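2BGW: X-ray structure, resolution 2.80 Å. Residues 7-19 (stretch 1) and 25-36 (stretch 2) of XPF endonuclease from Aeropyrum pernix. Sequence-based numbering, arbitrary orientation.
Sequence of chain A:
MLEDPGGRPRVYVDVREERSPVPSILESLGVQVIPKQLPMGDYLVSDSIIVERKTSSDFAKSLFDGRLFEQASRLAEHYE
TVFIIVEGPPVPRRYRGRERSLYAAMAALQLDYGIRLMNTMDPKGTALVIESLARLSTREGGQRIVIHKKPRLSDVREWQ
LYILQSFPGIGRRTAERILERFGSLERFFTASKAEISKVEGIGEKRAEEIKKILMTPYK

Stretch 1, residues 7-19: GRPRVYVDVREER
Stretch 2 (25-36) ILESLGVQVIPK

A proline sits inside one of the two paired strands without breaking the ladder. P35 has no amide hydrogen, but in this parallel pairing its nitrogen is not called upon. On either side of P35 in sequence, I34 and K36 make the bonds.

Strand 10-14 and strand 32-36 run parallel, their N-to-C directions 31° apart. The register pairs R10 with Q32 (CA-CA 4.6 Å), V11 with V33 (5.2 Å), Y12 with I34 (4.7 Å) and V13 with P35 (4.6 Å). The backbone is extended, from phi/psi -147/132 at R10 to -98/133 at V13, and from -78/126 at Q32 to -83/120 at P35.

Five backbone hydrogen bonds hold the ladder. Q32 N donates to P9 O at 2.8 Å, and V11 N to Q32 O at 2.9 Å. I34 N donates to V11 O at 3.0 Å, and V13 N to I34 O at 3.0 Å. K36 N closes the series on V13 O at 2.9 Å. P35 still contributes a CA-H...O contact, its CA lying 3.4 Å from V13 O.

V11, V13, V33 and P35 share one face of the sheet. V11 is buried, with chi1 m. Its CG2 lies 4.1 Å from V33 CG2, 4.1 Å from V31 CG1 and 4.2 Å from L26 CD1. L26 belongs to the helix that ends before L29. G30 follows with phi/psi 80/16, a positive phi that favours glycine, and the chain then enters the second strand. V13 is also buried. Its chi1 is -138°, between wells, and its CG2 packs 3.3 Å from V33 CG1 and 4.2 Å from P35 CB. Branched valines suit both the extended backbone and this apolar packing.

The other face carries R10, Y12, Q32 and I34. Y12 has chi1 m and chi2 89°. I34, with chi1 m and chi2 t, places CD1 over the ring face, 4.1 Å from the Y12 ring centroid, in a CH-pi contact. I34 CG2 is 3.5 Å from Y12 CE2. K36 CG approaches the ring edge, 3.8 Å from Y12 CD2. Y12 is buried, and its OH is hydrogen-bonded elsewhere in the structure.

Before the first strand, R8 NH2 lies 3.5 Å from Q32 CG, which sits over one face of the guanidinium. P9 points toward stretch 2, its CB 4.1 Å from V31 CG2. D14 (chi1 t) accepts a hydrogen bond at OD1 from R16 N, 2.7 Å. The two stretches bury 801 Å² between them, both sides summed.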

# COMPACT_ATOMS: atom_id res chain seq x y z
N GLY A 7 11.16 -17.90 -4.97
CA GLY A 7 11.71 -17.87 -6.32
C GLY A 7 12.66 -16.74 -6.69
O GLY A 7 13.14 -16.00 -5.85
N ARG A 8 12.93 -16.61 -7.99
CA ARG A 8 13.77 -15.55 -8.53
C ARG A 8 13.10 -14.24 -8.15
O ARG A 8 11.92 -14.04 -8.41
CB ARG A 8 13.91 -15.70 -10.06
CG ARG A 8 14.08 -14.41 -10.90
CD ARG A 8 15.40 -13.62 -10.62
NE ARG A 8 15.85 -12.83 -11.76
CZ ARG A 8 15.96 -13.30 -13.01
NH1 ARG A 8 15.64 -14.56 -13.30
NH2 ARG A 8 16.38 -12.51 -13.99
N PRO A 9 13.84 -13.36 -7.47
CA PRO A 9 13.36 -12.03 -7.08
C PRO A 9 12.90 -11.23 -8.29
O PRO A 9 13.69 -11.01 -9.23
CB PRO A 9 14.60 -11.40 -6.46
CG PRO A 9 15.31 -12.58 -5.87
CD PRO A 9 15.20 -13.61 -6.96
N ARG A 10 11.65 -10.78 -8.24
CA ARG A 10 10.92 -10.25 -9.38
C ARG A 10 9.95 -9.16 -8.92
O ARG A 10 9.22 -9.35 -7.96
CB ARG A 10 10.07 -11.37 -9.98
CG ARG A 10 10.09 -11.54 -11.49
CD ARG A 10 9.28 -12.76 -11.88
N VAL A 11 9.96 -8.01 -9.60
CA VAL A 11 9.00 -6.96 -9.32
C VAL A 11 8.67 -6.25 -10.60
O VAL A 11 9.48 -6.24 -11.52
CB VAL A 11 9.51 -5.92 -8.28
CG1 VAL A 11 10.00 -6.59 -7.01
CG2 VAL A 11 10.59 -5.02 -8.85
N TYR A 12 7.48 -5.65 -10.65
CA TYR A 12 7.07 -4.80 -11.77
C TYR A 12 7.14 -3.32 -11.42
O TYR A 12 6.62 -2.92 -10.39
CB TYR A 12 5.64 -5.12 -12.14
CG TYR A 12 5.45 -6.41 -12.88
CD1 TYR A 12 5.25 -7.60 -12.19
CD2 TYR A 12 5.46 -6.43 -14.28
CE1 TYR A 12 5.07 -8.80 -12.87
CE2 TYR A 12 5.28 -7.63 -14.97
CZ TYR A 12 5.09 -8.81 -14.26
OH TYR A 12 4.91 -10.00 -14.92
N VAL A 13 7.74 -2.53 -12.30
CA VAL A 13 7.77 -1.07 -12.16
C VAL A 13 6.71 -0.43 -12.99
O VAL A 13 6.63 -0.72 -14.19
CB VAL A 13 8.98 -0.38 -12.84
CG1 VAL A 13 9.52 0.69 -11.94
CG2 VAL A 13 10.01 -1.34 -13.27
N ASP A 14 5.95 0.49 -12.43
CA ASP A 14 5.12 1.25 -13.33
C ASP A 14 5.96 2.11 -14.27
O ASP A 14 7.06 2.54 -13.94
CB ASP A 14 4.12 2.12 -12.59
CG ASP A 14 3.28 2.89 -13.55
OD1 ASP A 14 3.68 4.03 -13.86
OD2 ASP A 14 2.29 2.33 -14.06
N VAL A 15 5.43 2.39 -15.44
CA VAL A 15 6.17 3.17 -16.43
C VAL A 15 6.53 4.59 -15.98
O VAL A 15 7.66 5.03 -16.19
CB VAL A 15 5.40 3.23 -17.75
CG1 VAL A 15 6.04 4.25 -18.70
CG2 VAL A 15 5.36 1.82 -18.37
N ARG A 16 5.58 5.29 -15.37
CA ARG A 16 5.82 6.64 -14.85
C ARG A 16 7.05 6.65 -13.93
O ARG A 16 7.71 7.68 -13.77
CB ARG A 16 4.56 7.23 -14.17
CG ARG A 16 3.41 7.68 -15.14
CD ARG A 16 2.01 7.89 -14.42
NE ARG A 16 1.05 8.73 -15.21
CZ ARG A 16 -0.22 9.04 -14.85
NH1 ARG A 16 -0.76 8.62 -13.69
NH2 ARG A 16 -0.97 9.79 -15.67
N GLU A 17 7.39 5.49 -13.36
CA GLU A 17 8.54 5.35 -12.45
C GLU A 17 9.81 4.87 -13.13
O GLU A 17 10.90 5.16 -12.68
CB GLU A 17 8.20 4.36 -11.35
CG GLU A 17 9.38 3.94 -10.54
CD GLU A 17 9.84 5.01 -9.59
OE1 GLU A 17 9.27 6.12 -9.62
OE2 GLU A 17 10.76 4.74 -8.81
N GLU A 18 9.64 4.09 -14.18
CA GLU A 18 10.73 3.61 -15.04
C GLU A 18 11.98 4.51 -15.13
O GLU A 18 13.09 4.01 -15.22
CB GLU A 18 10.12 3.41 -16.42
CG GLU A 18 10.79 2.40 -17.31
CD GLU A 18 9.98 2.14 -18.59
OE1 GLU A 18 8.84 2.66 -18.70
OE2 GLU A 18 10.49 1.40 -19.47
N ARG A 19 11.77 5.83 -15.11
CA ARG A 19 12.80 6.88 -15.25
C ARG A 19 13.83 6.92 -14.11
O ARG A 19 15.01 7.19 -14.35
CB ARG A 19 12.11 8.26 -15.29
N ILE A 25 19.34 0.29 -10.04
CA ILE A 25 19.85 -0.16 -8.76
C ILE A 25 19.26 -1.51 -8.41
O ILE A 25 19.99 -2.43 -8.03
CB ILE A 25 19.64 0.87 -7.65
CG1 ILE A 25 20.26 2.21 -8.04
CG2 ILE A 25 20.31 0.40 -6.38
CD1 ILE A 25 19.90 3.34 -7.11
N LEU A 26 17.94 -1.64 -8.56
CA LEU A 26 17.23 -2.88 -8.29
C LEU A 26 17.79 -4.05 -9.08
O LEU A 26 18.01 -5.13 -8.54
CB LEU A 26 15.75 -2.73 -8.57
CG LEU A 26 14.92 -2.33 -7.36
CD1 LEU A 26 13.49 -2.11 -7.77
CD2 LEU A 26 15.00 -3.35 -6.23
N GLU A 27 18.04 -3.83 -10.36
CA GLU A 27 18.61 -4.86 -11.18
C GLU A 27 20.03 -5.19 -10.75
O GLU A 27 20.50 -6.33 -10.86
CB GLU A 27 18.59 -4.42 -12.62
CG GLU A 27 17.25 -4.49 -13.22
CD GLU A 27 17.25 -3.86 -14.58
OE1 GLU A 27 18.32 -3.37 -15.00
OE2 GLU A 27 16.17 -3.84 -15.22
N SER A 28 20.71 -4.18 -10.24
CA SER A 28 22.06 -4.35 -9.79
C SER A 28 22.15 -5.18 -8.54
O SER A 28 23.18 -5.76 -8.28
CB SER A 28 22.68 -3.00 -9.52
OG SER A 28 24.04 -3.03 -9.92
N LEU A 29 21.07 -5.23 -7.75
CA LEU A 29 20.96 -6.18 -6.63
C LEU A 29 20.39 -7.56 -7.05
O LEU A 29 20.01 -8.39 -6.20
CB LEU A 29 20.12 -5.57 -5.50
CG LEU A 29 20.38 -4.12 -5.12
CD1 LEU A 29 19.08 -3.42 -4.80
CD2 LEU A 29 21.35 -4.02 -3.94
N GLY A 30 20.33 -7.80 -8.35
CA GLY A 30 19.89 -9.08 -8.89
C GLY A 30 18.38 -9.29 -8.94
O GLY A 30 17.91 -10.42 -9.09
N VAL A 31 17.63 -8.20 -8.81
CA VAL A 31 16.19 -8.28 -8.89
C VAL A 31 15.79 -8.13 -10.34
O VAL A 31 16.29 -7.27 -11.05
CB VAL A 31 15.54 -7.20 -8.04
CG1 VAL A 31 14.07 -7.14 -8.28
CG2 VAL A 31 15.77 -7.48 -6.60
N GLN A 32 14.90 -8.99 -10.80
CA GLN A 32 14.32 -8.83 -12.11
C GLN A 32 13.26 -7.73 -12.02
O GLN A 32 12.33 -7.81 -11.20
CB GLN A 32 13.69 -10.12 -12.56
CG GLN A 32 13.64 -10.26 -14.07
CD GLN A 32 12.69 -11.36 -14.54
OE1 GLN A 32 11.83 -11.85 -13.78
NE2 GLN A 32 12.85 -11.75 -15.79
N VAL A 33 13.41 -6.73 -12.88
CA VAL A 33 12.60 -5.53 -12.82
C VAL A 33 11.88 -5.33 -14.15
O VAL A 33 12.51 -4.93 -15.12
CB VAL A 33 13.50 -4.31 -12.51
CG1 VAL A 33 12.80 -3.03 -12.81
CG2 VAL A 33 13.94 -4.33 -11.07
N ILE A 34 10.58 -5.62 -14.20
CA ILE A 34 9.81 -5.54 -15.46
C ILE A 34 8.94 -4.30 -15.53
O ILE A 34 7.98 -4.16 -14.75
CB ILE A 34 8.86 -6.71 -15.59
CG1 ILE A 34 9.61 -8.03 -15.47
CG2 ILE A 34 8.02 -6.57 -16.89
CD1 ILE A 34 8.70 -9.18 -15.10
N PRO A 35 9.23 -3.41 -16.50
CA PRO A 35 8.50 -2.16 -16.60
C PRO A 35 7.21 -2.37 -17.35
O PRO A 35 7.22 -2.81 -18.49
CB PRO A 35 9.44 -1.26 -17.40
CG PRO A 35 10.46 -2.15 -18.03
CD PRO A 35 10.23 -3.56 -17.56
N LYS A 36 6.10 -2.09 -16.69
CA LYS A 36 4.79 -2.16 -17.29
C LYS A 36 3.89 -1.08 -16.72
O LYS A 36 4.17 -0.51 -15.66
CB LYS A 36 4.13 -3.50 -17.00
CG LYS A 36 4.85 -4.68 -17.55
CD LYS A 36 4.44 -4.97 -18.98
CE LYS A 36 5.41 -5.93 -19.61
NZ LYS A 36 4.82 -6.49 -20.83